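Local coordinates for protein VMS1 (Saccharomyces cerevisiae, PDB 5WHG) that cleaves polypeptidyl-tRNAs downstream of ribosome-associated quality control, so that incompletely made polypeptides are released for degradation, at residues S208-V213 with N312-A317; F342-N347 with W358-Y363. All blocks are in the same frame, centred on the assembly; numbering follows the deposited sequence.

Contact 1 (S208-V213 with N312-A317); sequences SALFMV and NIFIRA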
loop_
_atom_site.group_PDB
_atom_site.type_symbol
_atom_site.label_atom_id
_atom_site.label_comp_id
_atom_site.label_asym_id
_atom_site.label_seq_id
_atom_site.Cartn_x
_atom_site.Cartn_y
_atom_site.Cartn_z
ATOM N N SER A 208 0.931 -4.193 -1.321
ATOM C CA SER A 208 0.821 -3.082 -2.259
ATOM C C SER A 208 2.222 -2.584 -2.574
ATOM O O SER A 208 3.170 -2.827 -1.813
ATOM C CB SER A 208 -0.039 -1.939 -1.694
ATOM O OG SER A 208 -1.382 -2.351 -1.491
ATOM N N ALA A 209 2.361 -1.880 -3.697
ATOM C CA ALA A 209 3.649 -1.287 -4.055
ATOM C C ALA A 209 3.620 0.236 -3.884
ATOM O O ALA A 209 2.565 0.863 -3.973
ATOM C CB ALA A 209 4.041 -1.675 -5.492
ATOM N N LEU A 210 4.785 0.830 -3.611
ATOM C CA LEU A 210 4.906 2.278 -3.444
ATOM C C LEU A 210 6.153 2.783 -4.164
ATOM O O LEU A 210 7.256 2.276 -3.938
ATOM C CB LEU A 210 4.967 2.671 -1.964
ATOM C CG LEU A 210 3.957 2.069 -0.970
ATOM C CD1 LEU A 210 4.375 2.368 0.479
ATOM C CD2 LEU A 210 2.600 2.625 -1.191
ATOM N N PHE A 211 5.972 3.791 -5.017
ATOM C CA PHE A 211 7.021 4.349 -5.860
ATOM C C PHE A 211 6.905 5.870 -5.885
ATOM O O PHE A 211 5.824 6.408 -6.143
ATOM C CB PHE A 211 6.924 3.781 -7.284
ATOM C CG PHE A 211 7.246 2.303 -7.368
ATOM C CD1 PHE A 211 8.557 1.853 -7.177
ATOM C CD2 PHE A 211 6.251 1.367 -7.625
ATOM C CE1 PHE A 211 8.871 0.501 -7.243
ATOM C CE2 PHE A 211 6.555 0.002 -7.703
ATOM C CZ PHE A 211 7.865 -0.436 -7.508
HETATM N N MSE A 212 8.011 6.553 -5.596
HETATM C CA MSE A 212 8.130 7.975 -5.849
HETATM C C MSE A 212 9.432 8.290 -6.570
HETATM O O MSE A 212 10.484 7.798 -6.189
HETATM C CB MSE A 212 8.098 8.770 -4.554
HETATM C CG MSE A 212 6.916 8.539 -3.672
HETATM SE SE MSE A 212 7.245 9.417 -1.953
HETATM C CE MSE A 212 5.804 8.615 -0.916
ATOM N N VAL A 213 9.372 9.134 -7.597
ATOM C CA VAL A 213 10.559 9.568 -8.324
ATOM C C VAL A 213 10.446 11.066 -8.514
ATOM O O VAL A 213 9.346 11.614 -8.623
ATOM C CB VAL A 213 10.726 8.845 -9.691
ATOM C CG1 VAL A 213 9.593 9.179 -10.617
ATOM C CG2 VAL A 213 12.031 9.201 -10.356
ATOM N N ASN A 312 -2.650 -2.620 -5.040
ATOM C CA ASN A 312 -2.465 -1.319 -5.653
ATOM C C ASN A 312 -0.986 -1.063 -5.882
ATOM O O ASN A 312 -0.126 -1.556 -5.142
ATOM C CB ASN A 312 -3.046 -0.200 -4.783
ATOM C CG ASN A 312 -4.543 -0.350 -4.566
ATOM O OD1 ASN A 312 -5.343 -0.259 -5.501
ATOM N ND2 ASN A 312 -4.925 -0.560 -3.329
ATOM N N ILE A 313 -0.705 -0.276 -6.914
ATOM C CA ILE A 313 0.631 0.234 -7.183
ATOM C C ILE A 313 0.543 1.766 -7.202
ATOM O O ILE A 313 0.104 2.361 -8.195
ATOM C CB ILE A 313 1.198 -0.335 -8.488
ATOM C CG1 ILE A 313 1.278 -1.866 -8.381
ATOM C CG2 ILE A 313 2.560 0.250 -8.765
ATOM C CD1 ILE A 313 1.337 -2.629 -9.727
ATOM N N PHE A 314 0.954 2.412 -6.101
ATOM C CA PHE A 314 0.928 3.873 -5.960
ATOM C C PHE A 314 2.231 4.487 -6.468
ATOM O O PHE A 314 3.313 4.133 -5.992
ATOM C CB PHE A 314 0.699 4.280 -4.502
ATOM C CG PHE A 314 -0.697 4.004 -4.010
ATOM C CD1 PHE A 314 -1.777 4.744 -4.487
ATOM C CD2 PHE A 314 -0.937 2.992 -3.085
ATOM C CE1 PHE A 314 -3.071 4.472 -4.052
ATOM C CE2 PHE A 314 -2.230 2.724 -2.642
ATOM C CZ PHE A 314 -3.296 3.457 -3.129
ATOM N N ILE A 315 2.123 5.421 -7.411
ATOM C CA ILE A 315 3.278 6.044 -8.054
ATOM C C ILE A 315 3.121 7.555 -8.008
ATOM O O ILE A 315 2.077 8.083 -8.409
ATOM C CB ILE A 315 3.433 5.597 -9.519
ATOM C CG1 ILE A 315 3.362 4.088 -9.633
ATOM C CG2 ILE A 315 4.775 6.067 -10.090
ATOM C CD1 ILE A 315 3.826 3.588 -11.002
ATOM N N ARG A 316 4.153 8.254 -7.560
ATOM C CA ARG A 316 4.241 9.697 -7.759
ATOM C C ARG A 316 5.382 10.009 -8.714
ATOM O O ARG A 316 6.552 9.723 -8.414
ATOM C CB ARG A 316 4.448 10.491 -6.465
ATOM C CG ARG A 316 4.757 11.951 -6.869
ATOM C CD ARG A 316 4.580 12.999 -5.804
ATOM N NE ARG A 316 5.572 12.934 -4.723
ATOM C CZ ARG A 316 6.898 13.008 -4.864
ATOM N NH1 ARG A 316 7.477 13.125 -6.057
ATOM N NH2 ARG A 316 7.661 12.939 -3.785
ATOM N N ALA A 317 5.039 10.625 -9.845
ATOM C CA ALA A 317 6.021 11.091 -10.827
ATOM C C ALA A 317 5.397 12.288 -11.547
ATOM O O ALA A 317 4.696 12.120 -12.548
ATOM C CB ALA A 317 6.402 9.984 -11.799
#
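Segments S208-V213 and N312-A317 run parallel, the axes of their strand parts 4.7 Å apart at 9°, and pair residue for residue from A209 with I313 to M212 with R316. Five backbone bonds zip them together: A209, F211 and V213 give their N-H to the carbonyls of N312, F314 and R316, while the carbonyls of A209 and F211 accept from F314 and R316. On one face the side chains of A209, F211, I313 and I315 are all apolar. I313 CG2 meets the edge of the F211 ring at CD2 (4.0 Å), while I313 CG1 lies 4.0 Å from A209 CB; helix 292-302 adds L300 against F211. On the other face L210 and F314 run alongside one another from neighbouring strands, with L210 CD2 4.0 Å from F314 CD2. Beyond them chi1 of R316 (171°) sets its CG anti to the backbone N, and the chain bends further out at chi3; CB of selenomethionine M212 lies over one face of the guanidinium, toward its rim, and M212 SE is 4.0 Å from R316 NH2. Helix 351-362 covers this face. The two segments hold the central strand of the mixed five-stranded sheet and its parallel neighbour in the VLRF1 domain, the part of the protein that mediates binding to the 60S subunit. The polar tips turn to other partners, S208 OG to H225, N312 OD1 to K340 and R316 NE to the loop that holds T346, so cohesion between the strands rests on backbone bonds and apolar contact.

Contact 2 (F342-N347 with W358-Y363); sequences FPFTTN and WCELSY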
loop_
_atom_site.group_PDB
_atom_site.type_symbol
_atom_site.label_atom_id
_atom_site.label_comp_id
_atom_site.label_asym_id
_atom_site.label_seq_id
_atom_site.Cartn_x
_atom_site.Cartn_y
_atom_site.Cartn_z
ATOM N N PHE A 342 -0.879 8.945 -5.622
ATOM C CA PHE A 342 -1.118 9.190 -4.207
ATOM C C PHE A 342 -2.162 10.294 -4.060
ATOM O O PHE A 342 -1.990 11.379 -4.625
ATOM C CB PHE A 342 0.175 9.607 -3.505
ATOM C CG PHE A 342 1.174 8.494 -3.325
ATOM C CD1 PHE A 342 1.154 7.706 -2.183
ATOM C CD2 PHE A 342 2.162 8.266 -4.270
ATOM C CE1 PHE A 342 2.094 6.707 -1.980
ATOM C CE2 PHE A 342 3.113 7.249 -4.085
ATOM C CZ PHE A 342 3.080 6.478 -2.937
ATOM N N PRO A 343 -3.243 10.072 -3.314
ATOM C CA PRO A 343 -4.275 11.114 -3.185
ATOM C C PRO A 343 -3.891 12.259 -2.249
ATOM O O PRO A 343 -4.762 12.914 -1.671
ATOM C CB PRO A 343 -5.482 10.335 -2.651
ATOM C CG PRO A 343 -4.876 9.217 -1.891
ATOM C CD PRO A 343 -3.648 8.811 -2.665
ATOM N N PHE A 344 -2.602 12.526 -2.098
ATOM C CA PHE A 344 -2.143 13.622 -1.256
ATOM C C PHE A 344 -0.722 13.954 -1.663
ATOM O O PHE A 344 0.005 13.088 -2.153
ATOM C CB PHE A 344 -2.195 13.248 0.224
ATOM C CG PHE A 344 -1.775 11.850 0.475
ATOM C CD1 PHE A 344 -0.429 11.517 0.504
ATOM C CD2 PHE A 344 -2.723 10.850 0.625
ATOM C CE1 PHE A 344 -0.033 10.211 0.700
ATOM C CE2 PHE A 344 -2.341 9.544 0.828
ATOM C CZ PHE A 344 -0.989 9.218 0.865
ATOM N N THR A 345 -0.325 15.208 -1.459
ATOM C CA THR A 345 1.041 15.578 -1.800
ATOM C C THR A 345 2.033 14.821 -0.927
ATOM O O THR A 345 1.725 14.398 0.193
ATOM C CB THR A 345 1.268 17.074 -1.650
ATOM O OG1 THR A 345 1.109 17.430 -0.274
ATOM C CG2 THR A 345 0.276 17.836 -2.502
ATOM N N THR A 346 3.238 14.655 -1.461
ATOM C CA THR A 346 4.294 13.907 -0.798
ATOM C C THR A 346 5.621 14.606 -1.033
ATOM O O THR A 346 5.768 15.403 -1.962
ATOM C CB THR A 346 4.348 12.464 -1.300
ATOM O OG1 THR A 346 4.182 12.461 -2.722
ATOM C CG2 THR A 346 3.228 11.655 -0.669
ATOM N N ASN A 347 6.602 14.278 -0.188
ATOM C CA ASN A 347 7.856 15.024 -0.127
ATOM C C ASN A 347 8.936 14.491 -1.057
ATOM O O ASN A 347 8.685 14.249 -2.240
ATOM C CB ASN A 347 8.380 15.037 1.304
ATOM C CG ASN A 347 7.718 16.095 2.150
ATOM O OD1 ASN A 347 8.295 17.162 2.379
ATOM N ND2 ASN A 347 6.493 15.816 2.613
ATOM N N TRP A 358 2.373 5.530 3.329
ATOM C CA TRP A 358 1.604 4.329 3.650
ATOM C C TRP A 358 0.734 4.541 4.883
ATOM O O TRP A 358 -0.452 4.199 4.880
ATOM C CB TRP A 358 2.516 3.117 3.851
ATOM C CG TRP A 358 1.708 1.866 4.088
ATOM C CD1 TRP A 358 1.691 1.092 5.215
ATOM C CD2 TRP A 358 0.767 1.271 3.180
ATOM N NE1 TRP A 358 0.810 0.041 5.062
ATOM C CE2 TRP A 358 0.224 0.129 3.826
ATOM C CE3 TRP A 358 0.331 1.591 1.886
ATOM C CZ2 TRP A 358 -0.733 -0.703 3.214
ATOM C CZ3 TRP A 358 -0.627 0.769 1.281
ATOM C CH2 TRP A 358 -1.144 -0.373 1.951
ATOM N N CYS A 359 1.304 5.098 5.953
ATOM C CA CYS A 359 0.497 5.332 7.150
ATOM C C CYS A 359 -0.652 6.280 6.851
ATOM O O CYS A 359 -1.751 6.120 7.390
ATOM C CB CYS A 359 1.349 5.879 8.290
ATOM S SG CYS A 359 2.493 4.685 9.009
ATOM N N GLU A 360 -0.419 7.258 5.970
ATOM C CA GLU A 360 -1.466 8.177 5.528
ATOM C C GLU A 360 -2.570 7.480 4.722
ATOM O O GLU A 360 -3.709 7.954 4.715
ATOM C CB GLU A 360 -0.838 9.299 4.704
ATOM C CG GLU A 360 -1.818 10.289 4.141
ATOM C CD GLU A 360 -2.679 10.898 5.217
ATOM O OE1 GLU A 360 -3.904 11.000 4.996
ATOM O OE2 GLU A 360 -2.132 11.259 6.287
ATOM N N LEU A 361 -2.269 6.380 4.020
ATOM C CA LEU A 361 -3.316 5.673 3.279
ATOM C C LEU A 361 -4.017 4.590 4.097
ATOM O O LEU A 361 -5.172 4.248 3.801
ATOM C CB LEU A 361 -2.742 5.011 2.022
ATOM C CG LEU A 361 -2.289 5.810 0.798
ATOM C CD1 LEU A 361 -1.245 5.010 0.021
ATOM C CD2 LEU A 361 -3.471 6.135 -0.097
ATOM N N SER A 362 -3.361 4.050 5.115
ATOM C CA SER A 362 -3.788 2.796 5.702
ATOM C C SER A 362 -4.481 2.951 7.052
ATOM O O SER A 362 -4.875 1.939 7.647
ATOM C CB SER A 362 -2.578 1.858 5.819
ATOM O OG SER A 362 -1.559 2.436 6.620
ATOM N N TYR A 363 -4.664 4.174 7.547
ATOM C CA TYR A 363 -5.376 4.417 8.800
ATOM C C TYR A 363 -6.604 5.274 8.531
ATOM O O TYR A 363 -6.539 6.249 7.771
ATOM C CB TYR A 363 -4.492 5.112 9.844
ATOM C CG TYR A 363 -3.438 4.212 10.437
ATOM C CD1 TYR A 363 -2.214 4.024 9.791
ATOM C CD2 TYR A 363 -3.655 3.555 11.651
ATOM C CE1 TYR A 363 -1.245 3.200 10.324
ATOM C CE2 TYR A 363 -2.682 2.730 12.202
ATOM C CZ TYR A 363 -1.483 2.553 11.527
ATOM O OH TYR A 363 -0.512 1.736 12.050
#
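F344 lays one face of its ring against the aliphatic part of E360: E360 CG sits 3.5 Å from the ring centroid and 15° off the normal, a CH-pi contact. In F344 a chi1 of 39° sets CG between the backbone N and the carbonyl carbon, on the side of the helix. E360 CG is anti to the backbone N (chi1 178°), which carries it out from the helix over the ring; the chain then bends at chi2, and the carboxylate plane ends 76° from that of the ring. Its OE1 is hydrogen-bonded to Y179 OH and forms a salt bridge with K365. F342 CB approaches the other ring face near its rim. The partners belong to a strand-loop-helix unit of the VLRF1 domain: the loop after strand 339-340 folds back on the last turns of helix 351-362, which lies on the central sheet. L361 CG comes in at the edge of the F344 ring, in its plane, 3.6 Å from F344 CZ. An alanine in place of F344 would probably leave the E360 methylene without its aromatic face and open a gap beside L361 CG. L361 CD2 also rests 3.7 Å from P343 CD, and L361 CD1 comes to 4.2 Å from F342 CD1.

How the contacts relate
The centres of the two contacts lie about 11 Å apart, and they follow one another in the chain, contact 1 closing before contact 2 opens. F342 joins them: its CZ lies 3.6 Å from F314 CB and its CE2 3.5 Å from F211 O, so the loop of contact 2 rests on the sheet face that carries L210 and F314. L361 also touches F314, and W358 reaches S208 and L210. A polar tie is the probable hydrogen bond between R316 NE and T346 OG1. Q267, inferred to be the catalytic residue, falls in the unmodelled stretch 259-289, so its distance from either contact cannot be stated.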